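PDB 1H12: endo-1,4-beta-xylanase from Pseudoalteromonas haloplanktis, which catalyses the endohydrolysis of beta-1,4-linked xylan as a cold-adapted member of glycoside hydrolase family 8, and probably also cleaves beta-1,4-glucans. Local coordinates for residues G140-G145 / P201-P206; E146-F151 / P206-Y211. All coordinates share one frame; numbering follows the deposited sequence.

Interaction 1 of 2, residues G140-G145 / P201-P206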
loop_
_atom_site.group_PDB
_atom_site.type_symbol
_atom_site.label_atom_id
_atom_site.label_comp_id
_atom_site.label_asym_id
_atom_site.label_seq_id
_atom_site.Cartn_x
_atom_site.Cartn_y
_atom_site.Cartn_z
ATOM N N GLY A 140 12.934 13.824 -1.388
ATOM C CA GLY A 140 12.134 13.321 -2.479
ATOM C C GLY A 140 10.978 12.446 -1.943
ATOM O O GLY A 140 11.095 11.846 -0.874
ATOM N N PRO A 141 9.886 12.370 -2.677
ATOM C CA PRO A 141 8.716 11.614 -2.239
ATOM C C PRO A 141 8.778 10.140 -2.600
ATOM O O PRO A 141 9.547 9.712 -3.455
ATOM C CB PRO A 141 7.582 12.292 -2.993
ATOM C CG PRO A 141 8.218 12.660 -4.336
ATOM C CD PRO A 141 9.634 13.078 -3.974
ATOM N N ALA A 142 7.908 9.373 -1.951
ATOM C CA ALA A 142 7.532 8.012 -2.353
ATOM C C ALA A 142 6.024 8.136 -2.645
ATOM O O ALA A 142 5.233 8.062 -1.707
ATOM C CB ALA A 142 7.799 6.994 -1.293
ATOM N N PRO A 143 5.647 8.408 -3.906
ATOM C CA PRO A 143 4.281 8.918 -4.161
ATOM C C PRO A 143 3.099 8.108 -3.726
ATOM O O PRO A 143 2.022 8.679 -3.582
ATOM C CB PRO A 143 4.304 9.175 -5.648
ATOM C CG PRO A 143 5.736 9.627 -5.913
ATOM C CD PRO A 143 6.546 8.690 -5.045
ATOM N N ASP A 144 3.212 6.781 -3.526
ATOM C CA ASP A 144 2.098 6.087 -2.925
ATOM C C ASP A 144 1.821 6.477 -1.487
ATOM O O ASP A 144 0.709 6.267 -1.013
ATOM C CB ASP A 144 2.175 4.581 -3.109
ATOM C CG ASP A 144 3.317 3.879 -2.397
ATOM O OD1 ASP A 144 4.377 4.557 -2.187
ATOM O OD2 ASP A 144 3.178 2.684 -2.084
ATOM N N GLY A 145 2.792 7.065 -0.790
ATOM C CA GLY A 145 2.528 7.650 0.518
ATOM C C GLY A 145 1.485 8.765 0.410
ATOM O O GLY A 145 0.481 8.727 1.108
ATOM N N PRO A 201 4.482 -0.083 -10.539
ATOM C CA PRO A 201 3.182 -0.766 -10.499
ATOM C C PRO A 201 2.533 -0.777 -9.153
ATOM O O PRO A 201 1.313 -0.660 -9.073
ATOM C CB PRO A 201 3.498 -2.137 -11.108
ATOM C CG PRO A 201 4.573 -1.820 -12.133
ATOM C CD PRO A 201 5.449 -0.787 -11.422
ATOM N N SER A 202 3.299 -0.963 -8.101
ATOM C CA SER A 202 2.731 -1.030 -6.742
ATOM C C SER A 202 2.026 0.244 -6.295
ATOM O O SER A 202 1.282 0.214 -5.330
ATOM C CB SER A 202 3.818 -1.368 -5.710
ATOM O OG SER A 202 4.602 -0.251 -5.378
ATOM N N TYR A 203 2.264 1.355 -6.984
ATOM C CA TYR A 203 1.621 2.600 -6.651
ATOM C C TYR A 203 0.214 2.724 -7.226
ATOM O O TYR A 203 -0.524 3.655 -6.918
ATOM C CB TYR A 203 2.432 3.787 -7.130
ATOM C CG TYR A 203 3.808 3.976 -6.529
ATOM C CD1 TYR A 203 4.356 3.096 -5.575
ATOM C CD2 TYR A 203 4.581 5.066 -6.898
ATOM C CE1 TYR A 203 5.604 3.326 -5.044
ATOM C CE2 TYR A 203 5.836 5.285 -6.380
ATOM C CZ TYR A 203 6.353 4.424 -5.432
ATOM O OH TYR A 203 7.596 4.680 -4.876
ATOM N N HIS A 204 -0.162 1.798 -8.121
ATOM C CA HIS A 204 -1.457 1.837 -8.832
ATOM C C HIS A 204 -2.537 1.159 -8.006
ATOM O O HIS A 204 -2.559 -0.068 -7.871
ATOM C CB HIS A 204 -1.295 1.158 -10.168
ATOM C CG HIS A 204 -0.558 2.003 -11.142
ATOM N ND1 HIS A 204 -1.238 2.724 -12.080
ATOM C CD2 HIS A 204 0.757 2.320 -11.248
ATOM C CE1 HIS A 204 -0.346 3.435 -12.746
ATOM N NE2 HIS A 204 0.884 3.217 -12.266
ATOM N N ILE A 205 -3.477 1.984 -7.500
ATOM C CA ILE A 205 -4.606 1.470 -6.719
ATOM C C ILE A 205 -5.837 2.057 -7.364
ATOM O O ILE A 205 -6.340 3.111 -6.939
ATOM C CB ILE A 205 -4.482 1.783 -5.242
ATOM C CG1 ILE A 205 -3.073 1.431 -4.744
ATOM C CG2 ILE A 205 -5.563 1.046 -4.482
ATOM C CD1 ILE A 205 -2.763 1.891 -3.433
ATOM N N PRO A 206 -6.373 1.433 -8.417
ATOM C CA PRO A 206 -7.363 2.129 -9.238
ATOM C C PRO A 206 -8.608 2.570 -8.459
ATOM O O PRO A 206 -9.093 3.674 -8.653
ATOM C CB PRO A 206 -7.665 1.143 -10.362
ATOM C CG PRO A 206 -6.375 0.380 -10.506
ATOM C CD PRO A 206 -5.865 0.207 -9.081
HETATM O O HOH W 1 1.395 0.735 -2.666
#

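Interaction 2 of 2, residues E146-F151 / P206-Y211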
loop_
_atom_site.group_PDB
_atom_site.type_symbol
_atom_site.label_atom_id
_atom_site.label_comp_id
_atom_site.label_asym_id
_atom_site.label_seq_id
_atom_site.Cartn_x
_atom_site.Cartn_y
_atom_site.Cartn_z
ATOM N N GLU A 146 1.701 9.732 -0.478
ATOM C CA GLU A 146 0.722 10.781 -0.684
ATOM C C GLU A 146 -0.627 10.193 -1.108
ATOM O O GLU A 146 -1.670 10.686 -0.654
ATOM C CB GLU A 146 1.206 11.786 -1.748
ATOM C CG GLU A 146 2.301 12.733 -1.297
ATOM C CD GLU A 146 3.749 12.252 -1.334
ATOM O OE1 GLU A 146 3.969 11.007 -1.402
ATOM O OE2 GLU A 146 4.632 13.122 -1.307
ATOM N N GLU A 147 -0.633 9.165 -1.961
ATOM C CA GLU A 147 -1.887 8.538 -2.325
ATOM C C GLU A 147 -2.656 8.028 -1.112
ATOM O O GLU A 147 -3.865 8.261 -0.974
ATOM C CB GLU A 147 -1.668 7.394 -3.329
ATOM C CG GLU A 147 -1.104 7.839 -4.655
ATOM C CD GLU A 147 -0.998 6.741 -5.665
ATOM O OE1 GLU A 147 -0.404 5.665 -5.255
ATOM O OE2 GLU A 147 -1.460 6.852 -6.796
ATOM N N TYR A 148 -1.971 7.271 -0.247
ATOM C CA TYR A 148 -2.605 6.759 0.959
ATOM C C TYR A 148 -2.967 7.880 1.923
ATOM O O TYR A 148 -3.996 7.797 2.596
ATOM C CB TYR A 148 -1.763 5.685 1.638
ATOM C CG TYR A 148 -1.981 4.276 1.149
ATOM C CD1 TYR A 148 -2.942 3.479 1.740
ATOM C CD2 TYR A 148 -1.229 3.737 0.118
ATOM C CE1 TYR A 148 -3.099 2.172 1.382
ATOM C CE2 TYR A 148 -1.420 2.419 -0.288
ATOM C CZ TYR A 148 -2.359 1.637 0.370
ATOM O OH TYR A 148 -2.543 0.312 0.042
ATOM N N PHE A 149 -2.138 8.945 2.043
ATOM C CA PHE A 149 -2.517 10.030 2.904
ATOM C C PHE A 149 -3.840 10.635 2.456
ATOM O O PHE A 149 -4.731 10.907 3.269
ATOM C CB PHE A 149 -1.475 11.171 2.935
ATOM C CG PHE A 149 -0.177 10.918 3.687
ATOM C CD1 PHE A 149 -0.164 10.367 4.964
ATOM C CD2 PHE A 149 1.028 11.338 3.168
ATOM C CE1 PHE A 149 1.002 10.236 5.665
ATOM C CE2 PHE A 149 2.205 11.209 3.880
ATOM C CZ PHE A 149 2.184 10.647 5.139
ATOM N N ALA A 150 -3.964 10.902 1.136
ATOM C CA ALA A 150 -5.213 11.487 0.634
ATOM C C ALA A 150 -6.396 10.586 0.910
ATOM O O ALA A 150 -7.460 11.036 1.349
ATOM C CB ALA A 150 -5.088 11.750 -0.848
ATOM N N PHE A 151 -6.223 9.302 0.624
ATOM C CA PHE A 151 -7.256 8.306 0.881
ATOM C C PHE A 151 -7.670 8.323 2.363
ATOM O O PHE A 151 -8.858 8.373 2.705
ATOM C CB PHE A 151 -6.757 6.929 0.463
ATOM C CG PHE A 151 -7.739 5.832 0.726
ATOM C CD1 PHE A 151 -8.877 5.648 -0.067
ATOM C CD2 PHE A 151 -7.543 4.952 1.773
ATOM C CE1 PHE A 151 -9.795 4.684 0.190
ATOM C CE2 PHE A 151 -8.439 3.950 2.041
ATOM C CZ PHE A 151 -9.586 3.815 1.250
ATOM N N PRO A 206 -6.373 1.433 -8.417
ATOM C CA PRO A 206 -7.363 2.129 -9.238
ATOM C C PRO A 206 -8.608 2.570 -8.459
ATOM O O PRO A 206 -9.093 3.674 -8.653
ATOM C CB PRO A 206 -7.665 1.143 -10.362
ATOM C CG PRO A 206 -6.375 0.380 -10.506
ATOM C CD PRO A 206 -5.865 0.207 -9.081
ATOM N N ALA A 207 -9.075 1.741 -7.533
ATOM C CA ALA A 207 -10.257 2.063 -6.765
ATOM C C ALA A 207 -10.065 3.315 -5.951
ATOM O O ALA A 207 -11.048 4.032 -5.689
ATOM C CB ALA A 207 -10.647 0.897 -5.878
ATOM N N PHE A 208 -8.852 3.587 -5.464
ATOM C CA PHE A 208 -8.637 4.844 -4.741
ATOM C C PHE A 208 -8.995 6.039 -5.630
ATOM O O PHE A 208 -9.553 7.013 -5.155
ATOM C CB PHE A 208 -7.186 5.003 -4.255
ATOM C CG PHE A 208 -6.802 4.208 -3.034
ATOM C CD1 PHE A 208 -7.631 3.274 -2.457
ATOM C CD2 PHE A 208 -5.563 4.457 -2.447
ATOM C CE1 PHE A 208 -7.214 2.568 -1.333
ATOM C CE2 PHE A 208 -5.148 3.742 -1.366
ATOM C CZ PHE A 208 -5.960 2.792 -0.797
ATOM N N TYR A 209 -8.622 5.978 -6.906
ATOM C CA TYR A 209 -8.863 7.109 -7.793
ATOM C C TYR A 209 -10.370 7.297 -8.016
ATOM O O TYR A 209 -10.851 8.434 -8.102
ATOM C CB TYR A 209 -8.125 6.940 -9.103
ATOM C CG TYR A 209 -6.662 6.565 -8.943
ATOM C CD1 TYR A 209 -5.797 7.244 -8.121
ATOM C CD2 TYR A 209 -6.172 5.480 -9.645
ATOM C CE1 TYR A 209 -4.482 6.860 -8.008
ATOM C CE2 TYR A 209 -4.843 5.087 -9.520
ATOM C CZ TYR A 209 -4.001 5.758 -8.716
ATOM O OH TYR A 209 -2.705 5.282 -8.617
ATOM N N ASP A 210 -11.129 6.192 -8.123
ATOM C CA ASP A 210 -12.573 6.317 -8.213
ATOM C C ASP A 210 -13.169 6.921 -6.964
ATOM O O ASP A 210 -14.095 7.729 -7.046
ATOM C CB ASP A 210 -13.173 4.922 -8.442
ATOM C CG ASP A 210 -12.987 4.406 -9.840
ATOM O OD1 ASP A 210 -13.399 5.154 -10.758
ATOM O OD2 ASP A 210 -12.471 3.311 -10.051
ATOM N N TYR A 211 -12.639 6.556 -5.785
ATOM C CA TYR A 211 -13.076 7.168 -4.532
ATOM C C TYR A 211 -12.711 8.672 -4.525
ATOM O O TYR A 211 -13.544 9.508 -4.143
ATOM C CB TYR A 211 -12.378 6.412 -3.381
ATOM C CG TYR A 211 -12.643 6.957 -2.011
ATOM C CD1 TYR A 211 -13.848 6.795 -1.376
ATOM C CD2 TYR A 211 -11.647 7.641 -1.324
ATOM C CE1 TYR A 211 -14.070 7.324 -0.103
ATOM C CE2 TYR A 211 -11.839 8.101 -0.040
ATOM C CZ TYR A 211 -13.067 8.000 0.554
ATOM O OH TYR A 211 -13.242 8.576 1.796
#

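Interaction 1 of 2, residues G140-G145 / P201-P206
Asp144, in the first turn of helix 143-160, and Tyr203, at the end of the 3-10 turn 201-203, bring their CA atoms within 5.1 Å of each other. Each segment turns tightly here: Gly145 N bonds to Ala142 O, and His204 N to Pro201 O. Tyr203 turns one ring face to the first turn of the helix. Asp144 N lies 4.0 Å above the ring plane, over its centre, and on the same face the Asp144 carboxylate is stacked, its plane only 17° from that of the ring. The stack is closest where Asp144 OD1 comes 3.3 Å from Tyr203 CE1. Asp144 CG sits between the backbone N and carbonyl carbon (chi1 66°), which places the carboxylate over the CD1-CE1 side of the ring. Pro143 adds an oblique apolar touch, its CD 3.7 Å from Tyr203 CE2, and Ile189 of strand 188-189 packs against both residues. A water bridges the segments, donating to Asp144 OD2 at 2.7 Å and to Ser202 O at 2.7 Å; Arg284 also forms a salt bridge to OD2, and Asn288 also bonds to Ser202 O. Glu78 OE2 lies close to Asp144 OD1. This buried acid pair, Glu78 and Asp144, near the N-terminal ends of helices 77-89 and 143-160, is consistent with the substrate cleft of the family 8 (alpha/alpha)6 barrel.

Interaction 2 of 2, residues E146-F151 / P206-Y211
Phe208 meets Phe151 face to face and Tyr148 edge-on, so one ring ties two side chains of helix 146-151 together. The Phe151 and Phe208 planes are 8° apart and their centroids 3.9 Å, a parallel-displaced stack with Phe208 CE1 over the centre of the Phe151 ring; the Phe151 CB also lies over the Phe208 ring, a CH-pi contact. Tyr148 stands almost perpendicular to Phe208 and receives its CE2-CZ edge: Phe208 CE2 is 3.7 Å above the centre of the Tyr148 ring, and Phe208 CZ is 3.6 Å from Tyr148 CE1. Phe151 CG is anti to the backbone N (chi1 178°), which sends the ring across to the other helix, where its own edge turns to the face of Tyr211 in an offset edge-to-face pair, centroids 5.2 Å apart. The four rings form an aromatic cluster between two helices of the (alpha/alpha)6 barrel that run in the same general direction; the axes of segments 146-151 and 206-211 approach to 10.7 Å and cross at 43°. Trp82 extends the cluster beyond Tyr148, and Phe399 meets both Phe151 and Tyr211, whose hydroxyl bonds to Tyr400 O. The polar part of the contact is the bond from Tyr209 OH to Glu147 OE2, 2.7 Å, made on the syn side of the carboxylate from somewhat out of its plane, while OE2 lies at the edge of the tyrosine ring; Val228 and Ser232 of helix 219-243 pack against Tyr209.

In the fold
The two contacts are centred about 10 Å apart in the barrel interior and follow each other down the same pair of chain regions, their segments alternating along the chain: 140-145 leads into 146-151 along helix 143-160, and 201-206 passes through the shared Pro206 into helix 206-215. Interaction 1 joins the helix start to the loop ahead of helix 206-215; interaction 2 continues between the helices themselves. They meet directly, Ile205 CD1 packing 3.5 Å from Tyr148 CE2. Glu147 OE1 lies 2.6 Å from Tyr203 O, a spacing that suggests, without proving, a protonated carboxyl group. Charged groups at the helix start in interaction 1 give way to the aromatic cluster of interaction 2 further along helix 143-160.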